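Local coordinates for protein Nsp15 (Middle East respiratory syndrome-related coronavirus, PDB 5YVD) that probably cleaves RNA at uridylates as a coronavirus endoribonuclease of the EndoU family, assembling into a six-chain oligomer, at residues E225-E230 / G333-F338; G244-I249 / A287-I292; Q306-V311 / L328-G333. One frame throughout, in Å; residues are numbered along the deposited sequence.

Contact 1: residues E225-E230 / G333-F338; sequences ENYAFE and GQVQTF
Asn226 and Tyr227 lie beside Gln334 and Val335, with CA atoms 4.8 Å apart for Asn226 and Gln334. One backbone hydrogen bond joins the segments: Val335 N donates to Asn226 O over 3.1 Å, with an N-H...O angle of 156°. Ala228, at the N-cap position of helix 229-234, points its CB at the backbone of 333-338, lying 3.3 Å from Val335 O and also near Gln336 O.

Val335 is the second residue of strand 334-340, which pairs antiparallel with strand 322-331 and is broken by a classic beta bulge: Gln336 and Thr337 both face Trp329, and the chain turns a corner at Gln336. The two methyl groups of Val335 divide the work. CG1, anti to the backbone N (chi1 171°), meets Ala228 CB at 3.9 Å, while CG2 lies obliquely near the Tyr227 ring, 4.1 Å from CD1, and also approaches Asn226 O at 3.5 Å. Tyr227 turns its CB away from the strand and packs on Leu303 and Lys304 of helix 296-304. Beside this, the side chains of Asn226 and Gln334 cross at about a right angle with their amide planes steeply inclined; Asn226 OD1 and Gln334 NE2 are 3.6 Å apart, a polar approach without a hydrogen bond.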
loop_
_atom_site.group_PDB
_atom_site.type_symbol
_atom_site.label_atom_id
_atom_site.label_comp_id
_atom_site.label_asym_id
_atom_site.label_seq_id
_atom_site.Cartn_x
_atom_site.Cartn_y
_atom_site.Cartn_z
ATOM N N GLU A 225 45.986 20.909 28.658
ATOM C CA GLU A 225 47.124 20.606 27.798
ATOM C C GLU A 225 47.417 19.107 27.579
ATOM O O GLU A 225 47.825 18.731 26.506
ATOM C CB GLU A 225 48.365 21.321 28.336
ATOM C CG GLU A 225 48.334 22.842 28.155
ATOM C CD GLU A 225 47.763 23.607 29.342
ATOM O OE1 GLU A 225 46.979 23.043 30.131
ATOM O OE2 GLU A 225 48.083 24.805 29.489
ATOM N N ASN A 226 47.191 18.253 28.574
ATOM C CA ASN A 226 47.498 16.815 28.440
ATOM C C ASN A 226 46.305 15.912 28.062
ATOM O O ASN A 226 46.375 14.683 28.215
ATOM C CB ASN A 226 48.114 16.297 29.750
ATOM C CG ASN A 226 49.518 16.832 30.010
ATOM O OD1 ASN A 226 50.135 17.513 29.177
ATOM N ND2 ASN A 226 50.038 16.498 31.177
ATOM N N TYR A 227 45.228 16.509 27.553
ATOM C CA TYR A 227 43.964 15.803 27.398
ATOM C C TYR A 227 43.388 15.801 25.973
ATOM O O TYR A 227 42.207 15.462 25.755
ATOM C CB TYR A 227 42.962 16.380 28.406
ATOM C CG TYR A 227 43.417 16.166 29.821
ATOM C CD1 TYR A 227 43.249 14.945 30.441
ATOM C CD2 TYR A 227 44.098 17.168 30.517
ATOM C CE1 TYR A 227 43.706 14.728 31.735
ATOM C CE2 TYR A 227 44.552 16.968 31.817
ATOM C CZ TYR A 227 44.349 15.744 32.420
ATOM O OH TYR A 227 44.780 15.530 33.702
ATOM N N ALA A 228 44.215 16.169 25.005
ATOM C CA ALA A 228 43.855 16.083 23.594
ATOM C C ALA A 228 42.519 16.708 23.208
ATOM O O ALA A 228 41.861 16.233 22.284
ATOM C CB ALA A 228 43.868 14.622 23.168
ATOM N N PHE A 229 42.113 17.783 23.875
ATOM C CA PHE A 229 40.807 18.385 23.586
ATOM C C PHE A 229 40.638 18.729 22.112
ATOM O O PHE A 229 39.529 18.693 21.581
ATOM C CB PHE A 229 40.556 19.620 24.458
ATOM C CG PHE A 229 39.573 19.373 25.546
ATOM C CD1 PHE A 229 38.477 20.207 25.719
ATOM C CD2 PHE A 229 39.702 18.252 26.366
ATOM C CE1 PHE A 229 37.539 19.939 26.708
ATOM C CE2 PHE A 229 38.761 17.976 27.351
ATOM C CZ PHE A 229 37.680 18.823 27.521
ATOM N N GLU A 230 41.740 19.074 21.462
ATOM C CA GLU A 230 41.733 19.421 20.051
ATOM C C GLU A 230 41.109 18.255 19.290
ATOM O O GLU A 230 40.108 18.422 18.581
ATOM C CB GLU A 230 43.177 19.719 19.584
ATOM C CG GLU A 230 43.437 21.028 18.830
ATOM C CD GLU A 230 42.753 22.243 19.426
ATOM O OE1 GLU A 230 43.436 23.033 20.100
ATOM O OE2 GLU A 230 41.530 22.406 19.191
ATOM N N GLY A 333 52.427 10.054 28.386
ATOM C CA GLY A 333 51.820 10.804 29.493
ATOM C C GLY A 333 50.724 11.793 29.106
ATOM O O GLY A 333 50.370 12.676 29.904
ATOM N N GLN A 334 50.200 11.629 27.885
ATOM C CA GLN A 334 49.096 12.429 27.350
ATOM C C GLN A 334 48.024 11.510 26.748
ATOM O O GLN A 334 48.253 10.323 26.498
ATOM C CB GLN A 334 49.598 13.381 26.267
ATOM C CG GLN A 334 50.601 14.419 26.744
ATOM C CD GLN A 334 51.112 15.306 25.609
ATOM O OE1 GLN A 334 51.516 14.827 24.540
ATOM N NE2 GLN A 334 51.098 16.610 25.842
ATOM N N VAL A 335 46.853 12.077 26.526
ATOM C CA VAL A 335 45.759 11.371 25.900
ATOM C C VAL A 335 45.975 11.433 24.395
ATOM O O VAL A 335 46.284 12.486 23.854
ATOM C CB VAL A 335 44.417 12.061 26.260
ATOM C CG1 VAL A 335 43.240 11.499 25.454
ATOM C CG2 VAL A 335 44.159 11.953 27.754
ATOM N N GLN A 336 45.827 10.314 23.709
ATOM C CA GLN A 336 45.792 10.363 22.252
ATOM C C GLN A 336 44.339 10.584 21.887
ATOM O O GLN A 336 44.018 11.577 21.251
ATOM C CB GLN A 336 46.293 9.070 21.594
ATOM C CG GLN A 336 47.705 8.620 21.948
ATOM C CD GLN A 336 47.944 7.165 21.539
ATOM O OE1 GLN A 336 48.427 6.347 22.331
ATOM N NE2 GLN A 336 47.568 6.831 20.309
ATOM N N THR A 337 43.477 9.645 22.300
ATOM C CA THR A 337 42.040 9.710 22.061
ATOM C C THR A 337 41.220 9.078 23.214
ATOM O O THR A 337 41.759 8.344 24.041
ATOM C CB THR A 337 41.647 9.075 20.698
ATOM O OG1 THR A 337 40.231 9.246 20.464
ATOM C CG2 THR A 337 41.983 7.606 20.664
ATOM N N PHE A 338 39.918 9.398 23.240
ATOM C CA PHE A 338 38.966 8.910 24.239
ATOM C C PHE A 338 37.564 8.924 23.643
ATOM O O PHE A 338 37.076 9.976 23.217
ATOM C CB PHE A 338 38.990 9.820 25.444
ATOM C CG PHE A 338 38.083 9.398 26.554
ATOM C CD1 PHE A 338 36.889 10.035 26.767
ATOM C CD2 PHE A 338 38.456 8.405 27.423
ATOM C CE1 PHE A 338 36.062 9.676 27.818
ATOM C CE2 PHE A 338 37.643 8.035 28.477
ATOM C CZ PHE A 338 36.440 8.673 28.675
#

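Contact 2: residues G244-I249 / A287-I292; sequences GLHLLI and AVCSVI
His246 and Ile292 are tied by a backbone hydrogen bond, Ile292 N to His246 O at 3.0 Å, and Leu248 N donates to Ile292 O at 2.9 Å. The two bonds flank Leu247, which makes a single beta bridge with Ile292. CA-H...O contacts supplement them, such as Val291 CA to His246 O.

A side-chain bond fixes the imidazole. His246 ND1 donates to Ser290 O over 2.9 Å, and the geometry is well directed: the oxygen lies 4° out of the ring plane, while the donor sits in the carbonyl plane on a lone pair. His246 NE2 is hydrogen-bonded to a glycerol, probably from the crystallisation liquor, and Gly244 O, which accepts a hydrogen bond from Lys286 NZ, lies over one ring face. Two histidines and a lysine are characteristic of the EndoU active site, and the grouping of His246 and Lys286 is consistent with such a pocket.

Apolar and sulfur contacts fill in. Leu248 CB meets Val291 CG1 at 3.9 Å, and Cys289 SG stands obliquely to the His246 ring, 4.9 Å from its centroid.

The segment 244-249 leads into helix 248-255 and runs beside strand 285-291, the outermost strand of its sheet within this chain, next to strand 273-279; Ser290 and Ile292 also touch Pro340 of strand 334-340.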
loop_
_atom_site.group_PDB
_atom_site.type_symbol
_atom_site.label_atom_id
_atom_site.label_comp_id
_atom_site.label_asym_id
_atom_site.label_seq_id
_atom_site.Cartn_x
_atom_site.Cartn_y
_atom_site.Cartn_z
ATOM N N GLY A 244 38.218 12.290 16.162
ATOM C CA GLY A 244 37.571 12.604 17.422
ATOM C C GLY A 244 36.132 13.078 17.302
ATOM O O GLY A 244 35.314 12.473 16.589
ATOM N N LEU A 245 35.847 14.172 18.015
ATOM C CA LEU A 245 34.531 14.791 18.089
ATOM C C LEU A 245 33.501 13.852 18.747
ATOM O O LEU A 245 32.524 13.466 18.130
ATOM C CB LEU A 245 34.079 15.268 16.706
ATOM C CG LEU A 245 32.962 16.322 16.692
ATOM C CD1 LEU A 245 33.432 17.723 17.113
ATOM C CD2 LEU A 245 32.307 16.394 15.315
ATOM N N HIS A 246 33.719 13.508 20.012
ATOM C CA HIS A 246 32.867 12.541 20.694
ATOM C C HIS A 246 31.941 13.174 21.751
ATOM O O HIS A 246 31.180 12.470 22.428
ATOM C CB HIS A 246 33.735 11.422 21.279
ATOM C CG HIS A 246 34.488 10.647 20.231
ATOM N ND1 HIS A 246 33.862 9.811 19.328
ATOM C CD2 HIS A 246 35.804 10.615 19.919
ATOM C CE1 HIS A 246 34.761 9.296 18.509
ATOM N NE2 HIS A 246 35.949 9.764 18.848
ATOM N N LEU A 247 31.964 14.501 21.861
ATOM C CA LEU A 247 31.172 15.167 22.885
ATOM C C LEU A 247 30.249 16.151 22.208
ATOM O O LEU A 247 30.674 16.860 21.314
ATOM C CB LEU A 247 32.077 15.855 23.904
ATOM C CG LEU A 247 31.349 16.301 25.175
ATOM C CD1 LEU A 247 31.063 15.099 26.061
ATOM C CD2 LEU A 247 32.128 17.362 25.951
ATOM N N LEU A 248 28.988 16.195 22.628
ATOM C CA LEU A 248 27.971 16.878 21.840
ATOM C C LEU A 248 28.215 18.375 21.764
ATOM O O LEU A 248 28.016 18.992 20.709
ATOM C CB LEU A 248 26.556 16.617 22.339
ATOM C CG LEU A 248 25.485 17.366 21.503
ATOM C CD1 LEU A 248 25.366 16.790 20.091
ATOM C CD2 LEU A 248 24.108 17.382 22.164
ATOM N N ILE A 249 28.638 18.976 22.865
ATOM C CA ILE A 249 28.880 20.416 22.857
ATOM C C ILE A 249 29.915 20.789 21.766
ATOM O O ILE A 249 29.793 21.827 21.106
ATOM C CB ILE A 249 29.281 20.925 24.257
ATOM C CG1 ILE A 249 29.383 22.464 24.276
ATOM C CG2 ILE A 249 30.585 20.281 24.712
ATOM C CD1 ILE A 249 29.533 23.047 25.671
ATOM N N ALA A 287 31.922 7.503 9.167
ATOM C CA ALA A 287 30.649 6.774 9.103
ATOM C C ALA A 287 30.038 6.539 10.462
ATOM O O ALA A 287 28.822 6.488 10.573
ATOM C CB ALA A 287 30.830 5.441 8.394
ATOM N N VAL A 288 30.876 6.391 11.494
ATOM C CA VAL A 288 30.383 6.123 12.855
ATOM C C VAL A 288 31.125 6.948 13.882
ATOM O O VAL A 288 32.152 6.513 14.403
ATOM C CB VAL A 288 30.513 4.639 13.277
ATOM C CG1 VAL A 288 29.679 4.368 14.535
ATOM C CG2 VAL A 288 30.105 3.711 12.151
ATOM N N CYS A 289 30.576 8.121 14.192
ATOM C CA CYS A 289 31.153 9.004 15.181
ATOM C C CYS A 289 30.237 8.953 16.370
ATOM O O CYS A 289 29.140 9.514 16.337
ATOM C CB CYS A 289 31.248 10.439 14.646
ATOM S SG CYS A 289 32.033 11.595 15.818
ATOM N N SER A 290 30.673 8.263 17.415
ATOM C CA SER A 290 29.875 8.089 18.613
ATOM C C SER A 290 29.923 9.351 19.488
ATOM O O SER A 290 30.985 9.935 19.720
ATOM C CB SER A 290 30.363 6.855 19.372
ATOM O OG SER A 290 31.764 6.668 19.211
ATOM N N VAL A 291 28.768 9.771 19.989
ATOM C CA VAL A 291 28.674 11.054 20.669
ATOM C C VAL A 291 27.834 10.985 21.931
ATOM O O VAL A 291 26.721 10.470 21.914
ATOM C CB VAL A 291 28.079 12.118 19.726
ATOM C CG1 VAL A 291 27.971 13.464 20.436
ATOM C CG2 VAL A 291 28.921 12.234 18.465
ATOM N N ILE A 292 28.369 11.541 23.013
ATOM C CA ILE A 292 27.646 11.672 24.281
ATOM C C ILE A 292 27.486 13.148 24.609
ATOM O O ILE A 292 28.405 13.936 24.403
ATOM C CB ILE A 292 28.423 11.052 25.444
ATOM C CG1 ILE A 292 29.107 9.769 25.013
ATOM C CG2 ILE A 292 27.510 10.760 26.616
ATOM C CD1 ILE A 292 28.133 8.637 24.700
#

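Contact 3: residues Q306-V311 / L328-G333; sequences QDLGVV and LWCKDG
The indole of Trp329 meets Val311 only through the backbone oxygen: CE3 lies 3.9 Å from Val311 O, which stands obliquely to the ring. The flat peptide carbonyl of Val311 is the more heavily used group. Cys330 N donates to this oxygen over 2.9 Å with an N-H...O angle of 163°. The same oxygen receives a CA-H...O contact from Trp329 CA at 3.2 Å. Across from it, Val311 CA makes a similar contact with Cys330 O at 3.5 Å, so the two backbones exchange interactions in both directions. The carboxylate of Asp307 turns back on its own segment, where OD2 accepts a weak bond from Gly309 N.

Topologically, the loop 306-311 joins helix 296-304 to strand 312-319, the first strand of the antiparallel meander 312-319, 322-331 and 334-340. The last hairpin turns at Asp332 and Gly333, whose positive phi values fit a type I' turn.

Among side chains, Leu308 and Cys330 carry the packing. Cys330 points its CB at the loop, bringing it close to the carbonyl oxygens of Leu308 and Val310, and SG lies beside the backbone N (chi1 -70°), 4.2 Å from Leu308 CD2. Leu308 extends its other methyl group over the turn: CD1 approaches Gly333 O at 3.4 Å, while CB lies near the same carbonyl and Gly333 CA offers a CA-H...O contact to Leu308 O. Farther along, Gln306 and Leu328 slide past each other in opposite directions, with Gln306 CG 3.5 Å from Leu328 CD2. Leu328 also packs on Val315 of strand 312-319 and on Val335 and Phe338 of strand 334-340.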
loop_
_atom_site.group_PDB
_atom_site.type_symbol
_atom_site.label_atom_id
_atom_site.label_comp_id
_atom_site.label_asym_id
_atom_site.label_seq_id
_atom_site.Cartn_x
_atom_site.Cartn_y
_atom_site.Cartn_z
ATOM N N GLN A 306 42.006 9.918 35.491
ATOM C CA GLN A 306 42.540 8.743 34.820
ATOM C C GLN A 306 44.059 8.748 34.733
ATOM O O GLN A 306 44.692 9.802 34.670
ATOM C CB GLN A 306 41.944 8.628 33.415
ATOM C CG GLN A 306 41.299 7.275 33.143
ATOM C CD GLN A 306 40.019 7.081 33.925
ATOM O OE1 GLN A 306 39.233 8.018 34.080
ATOM N NE2 GLN A 306 39.798 5.861 34.423
ATOM N N ASP A 307 44.622 7.546 34.702
ATOM C CA ASP A 307 46.063 7.355 34.588
ATOM C C ASP A 307 46.571 7.505 33.133
ATOM O O ASP A 307 46.298 6.678 32.241
ATOM C CB ASP A 307 46.480 6.001 35.182
ATOM C CG ASP A 307 47.956 5.943 35.488
ATOM O OD1 ASP A 307 48.324 6.270 36.635
ATOM O OD2 ASP A 307 48.746 5.621 34.571
ATOM N N LEU A 308 47.334 8.574 32.922
ATOM C CA LEU A 308 47.868 8.901 31.610
ATOM C C LEU A 308 49.076 8.011 31.302
ATOM O O LEU A 308 49.643 8.075 30.207
ATOM C CB LEU A 308 48.236 10.393 31.551
ATOM C CG LEU A 308 47.106 11.386 31.904
ATOM C CD1 LEU A 308 47.603 12.826 31.848
ATOM C CD2 LEU A 308 45.901 11.189 30.989
ATOM N N GLY A 309 49.452 7.185 32.286
ATOM C CA GLY A 309 50.500 6.193 32.130
ATOM C C GLY A 309 50.122 5.092 31.168
ATOM O O GLY A 309 50.884 4.786 30.261
ATOM N N VAL A 310 48.947 4.494 31.337
ATOM C CA VAL A 310 48.612 3.296 30.556
ATOM C C VAL A 310 48.291 3.603 29.086
ATOM O O VAL A 310 47.567 4.536 28.785
ATOM C CB VAL A 310 47.491 2.464 31.220
ATOM C CG1 VAL A 310 46.147 3.177 31.153
ATOM C CG2 VAL A 310 47.416 1.076 30.586
ATOM N N VAL A 311 48.837 2.797 28.188
ATOM C CA VAL A 311 48.658 2.985 26.747
ATOM C C VAL A 311 47.211 2.765 26.305
ATOM O O VAL A 311 46.717 3.453 25.402
ATOM C CB VAL A 311 49.587 2.024 25.950
ATOM C CG1 VAL A 311 49.190 1.938 24.472
ATOM C CG2 VAL A 311 51.048 2.443 26.109
ATOM N N LEU A 328 40.221 4.555 26.354
ATOM C CA LEU A 328 41.179 5.636 26.545
ATOM C C LEU A 328 42.561 5.191 26.094
ATOM O O LEU A 328 43.165 4.313 26.710
ATOM C CB LEU A 328 41.253 6.085 28.004
ATOM C CG LEU A 328 42.269 7.220 28.287
ATOM C CD1 LEU A 328 41.956 8.506 27.510
ATOM C CD2 LEU A 328 42.394 7.536 29.780
ATOM N N TRP A 329 43.060 5.817 25.031
ATOM C CA TRP A 329 44.395 5.545 24.519
ATOM C C TRP A 329 45.347 6.659 24.922
ATOM O O TRP A 329 45.011 7.833 24.750
ATOM C CB TRP A 329 44.341 5.424 23.001
ATOM C CG TRP A 329 43.534 4.237 22.544
ATOM C CD1 TRP A 329 42.161 4.125 22.503
ATOM C CD2 TRP A 329 44.054 2.990 22.080
ATOM N NE1 TRP A 329 41.806 2.884 22.032
ATOM C CE2 TRP A 329 42.947 2.166 21.767
ATOM C CE3 TRP A 329 45.348 2.486 21.896
ATOM C CZ2 TRP A 329 43.103 0.864 21.276
ATOM C CZ3 TRP A 329 45.500 1.198 21.405
ATOM C CH2 TRP A 329 44.386 0.401 21.100
ATOM N N CYS A 330 46.522 6.300 25.453
ATOM C CA CYS A 330 47.528 7.294 25.865
ATOM C C CYS A 330 48.909 7.038 25.291
ATOM O O CYS A 330 49.220 5.922 24.896
ATOM C CB CYS A 330 47.634 7.348 27.380
ATOM S SG CYS A 330 46.185 8.066 28.169
ATOM N N LYS A 331 49.727 8.087 25.249
ATOM C CA LYS A 331 51.108 7.988 24.779
ATOM C C LYS A 331 51.934 9.125 25.352
ATOM O O LYS A 331 51.539 10.283 25.273
ATOM C CB LYS A 331 51.177 7.993 23.248
ATOM C CG LYS A 331 52.373 8.758 22.685
ATOM C CD LYS A 331 52.811 8.279 21.305
ATOM C CE LYS A 331 53.935 9.160 20.770
ATOM N NZ LYS A 331 54.181 8.944 19.322
ATOM N N ASP A 332 53.093 8.778 25.911
ATOM C CA ASP A 332 53.994 9.736 26.575
ATOM C C ASP A 332 53.220 10.642 27.498
ATOM O O ASP A 332 53.309 11.849 27.384
ATOM C CB ASP A 332 54.798 10.586 25.565
ATOM C CG ASP A 332 55.672 9.740 24.634
ATOM O OD1 ASP A 332 56.624 9.090 25.122
ATOM O OD2 ASP A 332 55.406 9.735 23.413
ATOM N N GLY A 333 52.427 10.054 28.386
ATOM C CA GLY A 333 51.820 10.804 29.493
ATOM C C GLY A 333 50.724 11.793 29.106
ATOM O O GLY A 333 50.370 12.676 29.904
#

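All three contacts lie within the uridylate-specific endoribonuclease range. Contacts 1 and 3 are close, their centres about 9 Å apart; they share Gly333 and the sheet of strands 312-319, 322-331 and 334-340, and probable backbone hydrogen bonds join Gln336 and Thr337 to Trp329. Contact 2 joins the start of helix 248-255 to strand 285-291 of a separate antiparallel sheet, its centre about 16 Å from that of contact 1 and about 20 Å from that of contact 3. It touches contact 1 through Phe338 O and His246 CD2. Along the chain, contact 1 spans the other two, which follow in series. Strand 334-340 thus runs from contacts 1 and 3 toward His246, and its end packs against contact 2.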